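PDB 6XEP: thiamine-monophosphate kinase from Stenotrophomonas maltophilia, which probably phosphorylates thiamine monophosphate with ATP to make thiamine diphosphate, the active form of vitamin B1. Local coordinates for residues A[166-171]-A[275-280]; A[227-232]-A[269-274]. All coordinates share one frame; numbering follows the deposited sequence.

Contact 1. Residues A[166-171]-A[275-280]; sequences GTLGDA and DYELCF
Asp-275 and Glu-277 reach from the start of strand 277-282 to the turn that leads from strand 161-165 into helix 170-179, two neighbouring parts of the AIR synthase-related C-terminal domain. Tyr-276 and Glu-277 form a G1 beta bulge opposite Val-224 on the adjoining strand. Asp-275 sits in front of the helix start. Its OD1 takes the N-H of Gly-169, the N-cap residue, on the syn side at 2.7 Å, nearly straight (168°) but 29° out of the carboxylate plane. The same oxygen accepts from water 1, which in turn receives the N-H of Ala-171 at 2.9 Å, so OD1 is gripped by the turn directly and by the first turn of the helix through water. Leu-168 crosses this side chain at about a right angle, its CD2 lying 3.6 Å from Asp-275 OD2. Glu-277 sets out toward the turn and bends at chi2 (-71°), bringing its carboxylate beside Gly-166, whose CA lies 3.4 Å from OE2. The bond from Thr-167 N to Glu-277 OE2 is weak; that oxygen also makes salt bridges with Arg-200 and Arg-207, while OE1 meets Ser-165 OG. Asp-170, bonded to Ser-253 and Arg-200, ties the turn to itself: Thr-167 OG1 donates to its OD2 at 2.7 Å, from above the carboxylate plane.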
# COMPACT_ATOMS: atom_id res chain seq x y z
N GLY A 166 -1.80 -27.64 -7.15
CA GLY A 166 -2.70 -27.31 -8.25
C GLY A 166 -2.19 -27.77 -9.60
O GLY A 166 -1.75 -28.91 -9.79
N THR A 167 -2.29 -26.87 -10.58
CA THR A 167 -1.86 -27.11 -11.94
C THR A 167 -1.02 -25.93 -12.39
O THR A 167 -1.14 -24.83 -11.85
CB THR A 167 -3.04 -27.30 -12.91
OG1 THR A 167 -3.91 -26.15 -12.84
CG2 THR A 167 -3.84 -28.56 -12.56
N LEU A 168 -0.17 -26.15 -13.39
CA LEU A 168 0.73 -25.12 -13.87
C LEU A 168 0.44 -24.79 -15.32
O LEU A 168 0.29 -25.70 -16.15
CB LEU A 168 2.20 -25.56 -13.74
CG LEU A 168 2.71 -25.71 -12.30
CD1 LEU A 168 4.16 -26.24 -12.33
CD2 LEU A 168 2.64 -24.38 -11.57
N GLY A 169 0.40 -23.49 -15.63
CA GLY A 169 0.35 -23.03 -17.00
C GLY A 169 -1.02 -22.62 -17.51
O GLY A 169 -1.12 -22.14 -18.64
N ASP A 170 -2.06 -22.81 -16.71
CA ASP A 170 -3.42 -22.50 -17.17
C ASP A 170 -3.56 -21.02 -17.53
O ASP A 170 -4.11 -20.67 -18.59
CB ASP A 170 -4.42 -22.84 -16.08
CG ASP A 170 -4.57 -24.33 -15.86
OD1 ASP A 170 -4.27 -25.13 -16.78
OD2 ASP A 170 -5.03 -24.68 -14.76
N ALA A 171 -3.12 -20.14 -16.64
CA ALA A 171 -3.25 -18.71 -16.92
C ALA A 171 -2.50 -18.34 -18.19
O ALA A 171 -3.02 -17.61 -19.03
CB ALA A 171 -2.75 -17.90 -15.71
N ASP A 275 0.49 -18.28 -12.27
CA ASP A 275 -0.18 -19.47 -11.74
C ASP A 275 -0.72 -19.22 -10.33
O ASP A 275 -1.84 -19.64 -10.01
CB ASP A 275 0.77 -20.65 -11.69
CG ASP A 275 1.22 -21.11 -13.06
OD1 ASP A 275 0.35 -21.44 -13.90
OD2 ASP A 275 2.45 -21.17 -13.28
N TYR A 276 0.07 -18.54 -9.51
CA TYR A 276 -0.21 -18.33 -8.08
C TYR A 276 -0.46 -19.67 -7.39
O TYR A 276 -1.35 -19.83 -6.56
CB TYR A 276 -1.35 -17.31 -7.89
CG TYR A 276 -0.88 -15.98 -8.44
CD1 TYR A 276 0.13 -15.28 -7.79
CD2 TYR A 276 -1.36 -15.47 -9.65
CE1 TYR A 276 0.61 -14.07 -8.29
CE2 TYR A 276 -0.88 -14.25 -10.16
CZ TYR A 276 0.11 -13.56 -9.47
OH TYR A 276 0.63 -12.37 -9.95
N GLU A 277 0.39 -20.65 -7.72
CA GLU A 277 0.50 -21.91 -7.00
C GLU A 277 1.68 -21.83 -6.04
O GLU A 277 2.44 -20.87 -6.06
CB GLU A 277 0.67 -23.07 -8.00
CG GLU A 277 -0.55 -23.24 -8.90
CD GLU A 277 -1.79 -23.79 -8.17
OE1 GLU A 277 -1.76 -24.03 -6.94
OE2 GLU A 277 -2.82 -24.01 -8.85
N LEU A 278 1.81 -22.83 -5.17
CA LEU A 278 2.94 -22.88 -4.24
C LEU A 278 3.87 -24.02 -4.64
O LEU A 278 3.40 -25.14 -4.86
CB LEU A 278 2.47 -23.10 -2.80
CG LEU A 278 1.80 -21.95 -2.08
CD1 LEU A 278 1.59 -22.32 -0.59
CD2 LEU A 278 2.64 -20.69 -2.20
N CYS A 279 5.16 -23.74 -4.73
CA CYS A 279 6.18 -24.77 -4.96
C CYS A 279 6.99 -24.91 -3.68
O CYS A 279 7.40 -23.90 -3.10
CB CYS A 279 7.08 -24.39 -6.14
SG CYS A 279 8.43 -25.54 -6.43
N PHE A 280 7.18 -26.15 -3.21
CA PHE A 280 7.92 -26.33 -1.97
C PHE A 280 8.79 -27.57 -2.04
O PHE A 280 8.65 -28.41 -2.93
CB PHE A 280 6.98 -26.39 -0.74
CG PHE A 280 5.92 -27.46 -0.82
CD1 PHE A 280 4.76 -27.25 -1.53
CD2 PHE A 280 6.09 -28.67 -0.14
CE1 PHE A 280 3.76 -28.21 -1.59
CE2 PHE A 280 5.10 -29.65 -0.18
CZ PHE A 280 3.93 -29.41 -0.91
O HOH W 1 -2.41 -21.17 -14.00

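Contact 2. Residues A[227-232]-A[269-274]; sequences GLLADL and ALRGGD
Gly-227 and Arg-271 bring the two backbones to 4.1 Å between their CA atoms, where the start of helix 228-239 meets the last turn of helix 262-271. One N-H near the start of helix 228-239 reaches a carbonyl near the end of the other helix. Leu-270 O accepts from Leu-229 N at 3.1 Å, with an N-H...O angle of 165° and the donor almost in line with the C=O bond. Leu-228 N, though also close to that oxygen, is badly angled for it and gives its hydrogen to water 3, which donates in turn to Ala-269 O at 2.6 Å. Gly-227, the N-cap residue, presses its CA against Gly-272 O, 3.1 Å away in a CA-H...O contact, and the same CA lies 3.9 Å from Arg-271 C. Water 2 donates to Gly-272 O and takes a weak bond from Gly-227 N.

Among the side chains, Leu-229 touches both Leu-270 and Arg-271. Its CG stands 3.4 Å from Leu-270 O, and from there the two methyls part company: CD2 packs on Leu-270 CD2 at 4.0 Å, while CD1 lies over one face of the Arg-271 guanidinium, 3.7 Å from NE. Asp-267, one turn back, holds Arg-271 NH1 in a salt bridge.

Strand 312-315 flanks this pair, with Val-315 touching both Leu-229 and Leu-270. Leu-228 turns instead to Cys-279 of strand 277-282 and to Leu-250, so the helix junction packs onto the sheet of the PurM-like C-terminal domain.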
# COMPACT_ATOMS: atom_id res chain seq x y z
N GLY A 227 6.44 -18.08 -13.32
CA GLY A 227 6.72 -19.36 -13.93
C GLY A 227 7.55 -20.23 -13.02
O GLY A 227 8.40 -19.75 -12.26
N LEU A 228 7.31 -21.54 -13.11
CA LEU A 228 7.97 -22.49 -12.22
C LEU A 228 9.49 -22.32 -12.23
O LEU A 228 10.12 -22.27 -11.17
CB LEU A 228 7.61 -23.92 -12.62
CG LEU A 228 8.34 -25.02 -11.82
CD1 LEU A 228 7.90 -25.00 -10.36
CD2 LEU A 228 8.13 -26.38 -12.45
N LEU A 229 10.10 -22.21 -13.42
CA LEU A 229 11.56 -22.17 -13.49
C LEU A 229 12.12 -20.93 -12.79
O LEU A 229 13.13 -21.02 -12.08
CB LEU A 229 12.01 -22.22 -14.95
CG LEU A 229 11.62 -23.53 -15.65
CD1 LEU A 229 12.25 -23.57 -17.03
CD2 LEU A 229 12.03 -24.76 -14.84
N ALA A 230 11.49 -19.78 -12.99
CA ALA A 230 11.98 -18.56 -12.36
C ALA A 230 11.85 -18.64 -10.84
O ALA A 230 12.80 -18.34 -10.11
CB ALA A 230 11.20 -17.35 -12.90
N ASP A 231 10.69 -19.10 -10.36
CA ASP A 231 10.43 -19.09 -8.92
C ASP A 231 11.16 -20.23 -8.21
O ASP A 231 11.74 -20.02 -7.14
CB ASP A 231 8.92 -19.12 -8.68
CG ASP A 231 8.27 -17.77 -9.00
OD1 ASP A 231 8.72 -16.76 -8.43
OD2 ASP A 231 7.38 -17.72 -9.87
N LEU A 232 11.17 -21.43 -8.78
CA LEU A 232 12.02 -22.47 -8.21
C LEU A 232 13.48 -22.04 -8.25
O LEU A 232 14.26 -22.38 -7.35
CB LEU A 232 11.84 -23.77 -8.98
CG LEU A 232 12.60 -24.99 -8.52
CD1 LEU A 232 12.35 -25.21 -7.04
CD2 LEU A 232 12.09 -26.17 -9.35
N ALA A 269 3.51 -24.50 -18.76
CA ALA A 269 3.67 -25.10 -17.44
C ALA A 269 5.02 -24.75 -16.83
O ALA A 269 5.12 -24.56 -15.61
CB ALA A 269 3.50 -26.61 -17.54
N LEU A 270 6.07 -24.68 -17.66
CA LEU A 270 7.43 -24.42 -17.16
C LEU A 270 7.67 -22.94 -16.90
O LEU A 270 8.39 -22.59 -15.95
CB LEU A 270 8.47 -24.92 -18.16
CG LEU A 270 8.66 -26.43 -18.21
CD1 LEU A 270 9.45 -26.78 -19.44
CD2 LEU A 270 9.38 -26.91 -16.94
N ARG A 271 7.12 -22.07 -17.74
CA ARG A 271 7.49 -20.66 -17.76
C ARG A 271 6.30 -19.70 -17.77
O ARG A 271 6.51 -18.48 -17.87
CB ARG A 271 8.38 -20.37 -18.98
CG ARG A 271 9.73 -21.06 -18.91
CD ARG A 271 10.55 -20.87 -20.20
NE ARG A 271 11.58 -21.91 -20.29
CZ ARG A 271 11.38 -23.10 -20.86
NH1 ARG A 271 10.20 -23.38 -21.41
NH2 ARG A 271 12.35 -23.99 -20.89
N GLY A 272 5.08 -20.20 -17.66
CA GLY A 272 3.91 -19.33 -17.77
C GLY A 272 3.75 -18.43 -16.57
O GLY A 272 4.04 -18.81 -15.43
N GLY A 273 3.28 -17.20 -16.81
CA GLY A 273 3.04 -16.29 -15.72
C GLY A 273 1.74 -16.57 -14.98
O GLY A 273 0.82 -17.22 -15.50
N ASP A 274 1.68 -16.11 -13.73
CA ASP A 274 0.43 -15.91 -12.97
C ASP A 274 -0.26 -17.21 -12.54
O ASP A 274 -1.48 -17.24 -12.42
CB ASP A 274 -0.55 -15.06 -13.77
CG ASP A 274 -0.14 -13.61 -13.83
OD1 ASP A 274 1.01 -13.29 -13.44
OD2 ASP A 274 -0.96 -12.79 -14.27
O HOH W 2 3.47 -18.78 -12.73
O HOH W 3 4.83 -22.15 -14.56

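The centres of the two contacts lie about 8 Å apart, and contact 2 is nested within the chain loop that contact 1 closes. Asp-274 and Asp-275 are consecutive, one in each contact. Packing joins them too: Ala-171 CB lies 3.6 Å from Asp-274 O, and Leu-168 CD1 lies 4.0 Å from Leu-228 CD2. Both border the probable active site. The Asp-275 side chain is about 6 Å from that of Asp-274, a predicted substrate-binding residue, and about 7 Å from that of Ser-225. Asp-274 OD2 forms a salt bridge with Lys-74, and OD1 a hydrogen bond with His-6 of the second subunit's expression tag. Asp-231 OD2 accepts from the backbone N-H groups of Ser-225 and Asp-226, predicted to bind ATP and magnesium respectively.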